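NanS-p (Escherichia phage vB_EcoP_24B, PDB 6YP6) probably binds carbohydrate as part of a phage-encoded carbohydrate esterase of the NanS type. Local coordinates at residues I119-A123 against K124-V128; A133-A136 against T137-L140; A188-A191 against D192-H195. All blocks are in the same frame, centred on the assembly; numbering follows the deposited sequence. Where two conformers were deposited one is given.

In the fold
From the N terminus the chain first closes contact 1, the tight hairpin turn between strands 113-121 and 125-130. Strand 125-130 then runs into contact 2, a 3-10 turn in the loop that returns the chain to strand 140-147 at the edge of the same seven-stranded antiparallel sheet. Much later, after strand 174-180, contact 3 shapes the turn that feeds strand 193-197 into that sheet, two strands beyond 113-121. The three contacts follow in series, without nesting or crossing. Contacts 1 and 3 lie on opposite sides of the chain's centre, their own centres about 25 Å apart, whereas the centres of contacts 1 and 2 are about 15 Å apart.

Contact 1: I119-A123 against K124-V128; sequences IQTDA and KDLNV
Lys124 gives its backbone N-H to the carboxylate of Asp122 (N to OD1 2.9 Å), making an Asx turn at the end of a beta hairpin. Its side chain extends outward, and the bend at chi4 turns NZ onto Asp125 OD2 at 2.9 Å, a salt bridge between sequence neighbours at the surface of the turn. Asp125 N reaches the same oxygen, Asp122 OD1, at 2.7 Å and almost straight, with 172° at the hydrogen. The two N-H groups arrive from opposite faces of the carboxylate plane. A chi1 of 56°, which sets CG of Asp122 between its own backbone N and carbonyl carbon, turns the short acid inward over the loop to meet them. The hairpin's last backbone bond runs from Asp122 N to Asp125 O (3.1 Å). Leu126 opens the apolar face: its CD1 lies against Ile119 CG2 at 3.6 Å and Thr121 CG2 at 3.7 Å, while Phe77 and Val79 of strand 71-79 cover it from the other sheet. Threonine suits this buried border because its methyl joins the leucine while OG1 bonds to Tyr205. On the opposite face Asn127 pairs with Gln120, its N meeting Gln120 O at 2.8 Å. The amide of Asn127 sends ND2 to Asp122 OD2 at 3.0 Å, in its own plane but from above the carboxylate, the two planes standing 78° apart. Its OD1 is hydrogen-bonded with Thr144, and a water links ND2 to Gln120 OE1. Three N-H groups grip the two oxygens of Asp122, which should restrict its rotation, and a water lies between OD2 and Asp125 OD2. These donors, with Lys124 nearby, probably stabilise the charged form against the neighbouring Asp125 carboxylate.

Contact 2: A133-A136 against T137-L140; sequences AKVA and TNNL
This is a local turn contact, a single turn of 3-10 helix in the surface loop that joins strand 125-130 to strand 140-147, in which Val135 and Ala136 hold the backbone of Asn138 and Asn139. Two successive bonds spanning three residues define it: Asn138 N to Val135 O at 2.9 Å and Asn139 N to Ala136 O at 3.0 Å. In both, the donor sits above the carbonyl plane rather than on a lone pair. Beside them, one methyl of Val135, CG2, brushes Thr137 OG1 at 3.5 Å, and the valine lies side by side with Asn138, the two pointing the same way. The side chain of Asn139 closes the wider loop. With chi1 at -78° its CG lies beside its own backbone N, and OD1 accepts the N-H of Ala133 at 3.0 Å, met nearly along the C=O axis. An asparagine fits here because its amide is short enough to stay within the loop and offers both an acceptor and a donor. Ala133 is small enough to lie close, its CB 3.7 Å from Asn138 CB. A water donates to Ala133 O, also within the bend. Asn139 is buried, and its ND2 bonds to Tyr118 OH on strand 113-121, while the backbone of Leu140 pairs with Tyr130 of strand 125-130 as the chain enters the edge strand 140-147.

Contact 3: A188-A191 against D192-H195; sequences AFAA and DKLH
His195 bonds back to the carbonyl of Ala190, the first residue of a type II beta turn, Ala190 to Lys193, that delivers the chain into strand 193-197 of the antiparallel sheet. Three residues carry most of the arrangement: Ala191 and Asp192 form the corner, and His195 braces it from the strand. Ala191, at the second position, has the polyproline-like backbone expected of a type II turn. Asp192 follows with a positive phi of 66°, a left-handed conformation that glycine and asparagine take easily and aspartate tolerates less well. Its carboxylate does useful work here, since OD2 bonds to Ser97 in the loop following strand 88-95, while its backbone bonds to Ala60, just past strand 55-59, and to Pro95 of strand 88-95, the strands that flank 193-197. The turn is wide: Ala190 O and Lys193 N stand 3.7 Å apart, and the side chain of Lys193 leads away to a salt bridge with Glu57. The imidazole of His195 takes up the Ala190 carbonyl. A chi1 of -55°, with CG opposite the carbonyl carbon, swings the ring toward 188-191. One face of this ring is covered by Phe189, whose CB stands 3.6 Å from the ring centroid and almost on the normal, a CH-pi contact. The phenyl ring itself crosses obliquely, the two centroids 5.2 Å apart, with its CD1 at 3.8 Å from His195 ND1, and it also stacks on Tyr93. A histidine suits the place because it offers a flat surface to Phe189 and an in-plane donor at its edge. That donor is NE2, whose N-H points at a lone pair of Ala190 O, in the carbonyl plane, 2.9 Å away and with 167° at the hydrogen.

Contact 1: I119-A123 against K124-V128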
# COMPACT_ATOMS: atom_id res chain seq x y z
N ILE A 119 -4.59 -5.94 -0.17
CA ILE A 119 -5.76 -5.90 -1.02
C ILE A 119 -5.94 -7.31 -1.59
O ILE A 119 -5.00 -7.88 -2.15
CB ILE A 119 -5.58 -4.85 -2.14
CG1 ILE A 119 -5.38 -3.45 -1.56
CG2 ILE A 119 -6.76 -4.90 -3.10
CD1 ILE A 119 -4.92 -2.44 -2.58
N GLN A 120 -7.14 -7.86 -1.42
CA GLN A 120 -7.44 -9.25 -1.70
C GLN A 120 -8.92 -9.35 -2.03
O GLN A 120 -9.72 -8.61 -1.45
CB GLN A 120 -7.15 -10.08 -0.44
CG GLN A 120 -7.37 -11.58 -0.56
CD GLN A 120 -7.35 -12.28 0.77
OE1 GLN A 120 -7.63 -11.67 1.81
NE2 GLN A 120 -7.01 -13.57 0.76
N THR A 121 -9.30 -10.26 -2.91
CA THR A 121 -10.72 -10.54 -3.10
C THR A 121 -11.16 -11.68 -2.19
O THR A 121 -10.40 -12.61 -1.93
CB THR A 121 -11.06 -10.90 -4.54
OG1 THR A 121 -10.21 -11.94 -5.04
CG2 THR A 121 -10.93 -9.71 -5.45
N ASP A 122 -12.40 -11.59 -1.71
CA ASP A 122 -13.10 -12.79 -1.22
C ASP A 122 -13.76 -13.44 -2.43
O ASP A 122 -13.18 -13.40 -3.52
CB ASP A 122 -13.97 -12.47 -0.00
CG ASP A 122 -14.99 -11.38 -0.23
OD1 ASP A 122 -15.46 -11.20 -1.36
OD2 ASP A 122 -15.36 -10.72 0.78
N ALA A 123 -14.93 -14.07 -2.28
CA ALA A 123 -15.60 -14.65 -3.45
C ALA A 123 -16.44 -13.64 -4.22
O ALA A 123 -17.03 -14.01 -5.24
CB ALA A 123 -16.46 -15.85 -3.04
N LYS A 124 -16.49 -12.39 -3.77
CA LYS A 124 -17.28 -11.39 -4.48
C LYS A 124 -16.69 -9.99 -4.53
O LYS A 124 -16.86 -9.31 -5.54
CB LYS A 124 -18.74 -11.38 -3.98
CG LYS A 124 -18.92 -11.00 -2.52
CD LYS A 124 -20.38 -11.24 -2.09
CE LYS A 124 -20.69 -10.64 -0.73
NZ LYS A 124 -20.59 -9.15 -0.73
N ASP A 125 -16.03 -9.55 -3.47
CA ASP A 125 -15.64 -8.16 -3.31
C ASP A 125 -14.13 -8.00 -3.27
O ASP A 125 -13.39 -8.91 -2.92
CB ASP A 125 -16.18 -7.60 -1.99
CG ASP A 125 -17.69 -7.47 -1.95
OD1 ASP A 125 -18.30 -7.37 -3.02
OD2 ASP A 125 -18.24 -7.46 -0.83
N LEU A 126 -13.66 -6.79 -3.60
CA LEU A 126 -12.27 -6.41 -3.41
C LEU A 126 -12.14 -5.73 -2.05
O LEU A 126 -12.77 -4.69 -1.81
CB LEU A 126 -11.80 -5.46 -4.52
CG LEU A 126 -10.30 -5.15 -4.51
CD1 LEU A 126 -9.49 -6.39 -4.83
CD2 LEU A 126 -9.95 -4.03 -5.47
N ASN A 127 -11.34 -6.30 -1.16
CA ASN A 127 -11.24 -5.85 0.22
C ASN A 127 -9.87 -5.26 0.54
O ASN A 127 -8.86 -5.62 -0.07
CB ASN A 127 -11.49 -7.04 1.14
CG ASN A 127 -12.88 -7.59 0.98
OD1 ASN A 127 -13.83 -6.84 0.70
ND2 ASN A 127 -13.01 -8.89 1.13
N VAL A 128 -9.88 -4.37 1.53
CA VAL A 128 -8.68 -3.79 2.12
C VAL A 128 -8.58 -4.34 3.54
O VAL A 128 -9.51 -4.18 4.33
CB VAL A 128 -8.75 -2.26 2.16
CG1 VAL A 128 -7.46 -1.71 2.72
CG2 VAL A 128 -9.07 -1.66 0.81
O HOH W 1 -10.64 -10.54 2.02
O HOH W 2 -17.77 -9.70 0.93

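Contact 2: A133-A136 against T137-L140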
# COMPACT_ATOMS: atom_id res chain seq x y z
N ALA A 133 -2.74 -9.26 12.91
CA ALA A 133 -2.97 -10.44 13.74
C ALA A 133 -2.01 -11.55 13.34
O ALA A 133 -1.50 -11.59 12.23
CB ALA A 133 -4.42 -10.92 13.59
N LYS A 134 -1.77 -12.48 14.27
CA LYS A 134 -0.89 -13.60 13.98
C LYS A 134 -1.43 -14.48 12.86
O LYS A 134 -0.65 -14.97 12.04
CB LYS A 134 -0.68 -14.45 15.23
CG LYS A 134 0.16 -13.80 16.30
CD LYS A 134 0.44 -14.80 17.43
CE LYS A 134 0.58 -14.14 18.78
NZ LYS A 134 -0.75 -13.77 19.36
N VAL A 135 -2.74 -14.72 12.83
CA VAL A 135 -3.36 -15.54 11.79
C VAL A 135 -4.39 -14.69 11.05
O VAL A 135 -5.10 -13.88 11.66
CB VAL A 135 -3.96 -16.85 12.31
CG1 VAL A 135 -2.88 -17.73 12.90
CG2 VAL A 135 -5.06 -16.61 13.31
N ALA A 136 -4.46 -14.89 9.73
CA ALA A 136 -5.16 -13.93 8.89
C ALA A 136 -6.66 -13.94 9.12
O ALA A 136 -7.32 -12.94 8.83
CB ALA A 136 -4.87 -14.20 7.41
N THR A 137 -7.20 -15.04 9.64
CA THR A 137 -8.61 -15.08 10.00
C THR A 137 -8.98 -14.02 11.04
O THR A 137 -10.16 -13.69 11.18
CB THR A 137 -8.98 -16.48 10.51
OG1 THR A 137 -8.13 -16.85 11.60
CG2 THR A 137 -8.82 -17.51 9.40
N ASN A 138 -7.99 -13.46 11.74
CA ASN A 138 -8.22 -12.39 12.70
C ASN A 138 -7.73 -11.02 12.24
O ASN A 138 -7.85 -10.06 13.01
CB ASN A 138 -7.56 -12.75 14.03
CG ASN A 138 -8.20 -13.94 14.69
OD1 ASN A 138 -9.41 -14.15 14.60
ND2 ASN A 138 -7.39 -14.75 15.34
N ASN A 139 -7.19 -10.91 11.03
CA ASN A 139 -6.82 -9.60 10.52
C ASN A 139 -8.07 -8.73 10.38
O ASN A 139 -9.16 -9.22 10.09
CB ASN A 139 -6.15 -9.73 9.16
CG ASN A 139 -4.71 -10.18 9.25
OD1 ASN A 139 -4.08 -10.11 10.31
ND2 ASN A 139 -4.18 -10.66 8.14
N LEU A 140 -7.90 -7.42 10.59
CA LEU A 140 -9.03 -6.51 10.50
C LEU A 140 -9.37 -6.25 9.04
O LEU A 140 -8.47 -6.00 8.22
CB LEU A 140 -8.72 -5.18 11.18
CG LEU A 140 -8.54 -5.19 12.70
CD1 LEU A 140 -8.41 -3.76 13.19
CD2 LEU A 140 -9.70 -5.89 13.38
O HOH W 3 -2.32 -12.65 9.75
O HOH W 4 -10.12 -11.52 8.49

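Contact 3: A188-A191 against D192-H195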
# COMPACT_ATOMS: atom_id res chain seq x y z
N ALA A 188 9.56 -9.37 8.14
CA ALA A 188 10.54 -9.79 7.14
C ALA A 188 11.01 -8.65 6.24
O ALA A 188 11.86 -8.89 5.38
CB ALA A 188 9.95 -10.89 6.25
N PHE A 189 10.50 -7.44 6.42
CA PHE A 189 10.80 -6.33 5.52
C PHE A 189 11.68 -5.30 6.21
O PHE A 189 11.50 -5.00 7.39
CB PHE A 189 9.51 -5.70 4.99
CG PHE A 189 8.66 -6.66 4.23
CD1 PHE A 189 8.86 -6.88 2.87
CD2 PHE A 189 7.69 -7.40 4.88
CE1 PHE A 189 8.10 -7.78 2.18
CE2 PHE A 189 6.92 -8.32 4.19
CZ PHE A 189 7.13 -8.51 2.84
N ALA A 190 12.61 -4.74 5.44
CA ALA A 190 13.61 -3.84 5.99
C ALA A 190 12.97 -2.57 6.57
O ALA A 190 12.05 -1.98 6.00
CB ALA A 190 14.61 -3.45 4.91
N ALA A 191 13.52 -2.14 7.70
CA ALA A 191 13.01 -0.97 8.40
C ALA A 191 13.18 0.30 7.59
O ALA A 191 14.16 0.46 6.84
CB ALA A 191 13.76 -0.79 9.74
N ASP A 192 12.24 1.23 7.77
CA ASP A 192 12.32 2.58 7.22
C ASP A 192 12.26 2.60 5.70
O ASP A 192 12.74 3.54 5.05
CB ASP A 192 13.53 3.34 7.77
CG ASP A 192 13.45 3.52 9.27
OD1 ASP A 192 12.33 3.42 9.84
OD2 ASP A 192 14.52 3.77 9.87
N LYS A 193 11.63 1.59 5.12
CA LYS A 193 11.29 1.57 3.71
C LYS A 193 9.82 1.26 3.56
O LYS A 193 9.25 0.50 4.34
CB LYS A 193 12.11 0.53 2.94
CG LYS A 193 13.61 0.68 3.10
CD LYS A 193 14.37 -0.21 2.15
CE LYS A 193 14.51 0.46 0.81
NZ LYS A 193 15.18 -0.40 -0.21
N LEU A 194 9.20 1.86 2.54
CA LEU A 194 7.89 1.44 2.08
C LEU A 194 8.10 0.32 1.07
O LEU A 194 8.85 0.48 0.10
CB LEU A 194 7.14 2.60 1.43
CG LEU A 194 5.78 2.24 0.85
CD1 LEU A 194 4.80 1.80 1.93
CD2 LEU A 194 5.21 3.42 0.07
N HIS A 195 7.46 -0.82 1.32
CA HIS A 195 7.53 -2.00 0.47
C HIS A 195 6.15 -2.26 -0.11
O HIS A 195 5.17 -2.35 0.63
CB HIS A 195 7.91 -3.22 1.28
CG HIS A 195 9.15 -3.08 2.05
ND1 HIS A 195 10.35 -3.63 1.66
CD2 HIS A 195 9.38 -2.44 3.22
CE1 HIS A 195 11.27 -3.34 2.57
NE2 HIS A 195 10.70 -2.61 3.52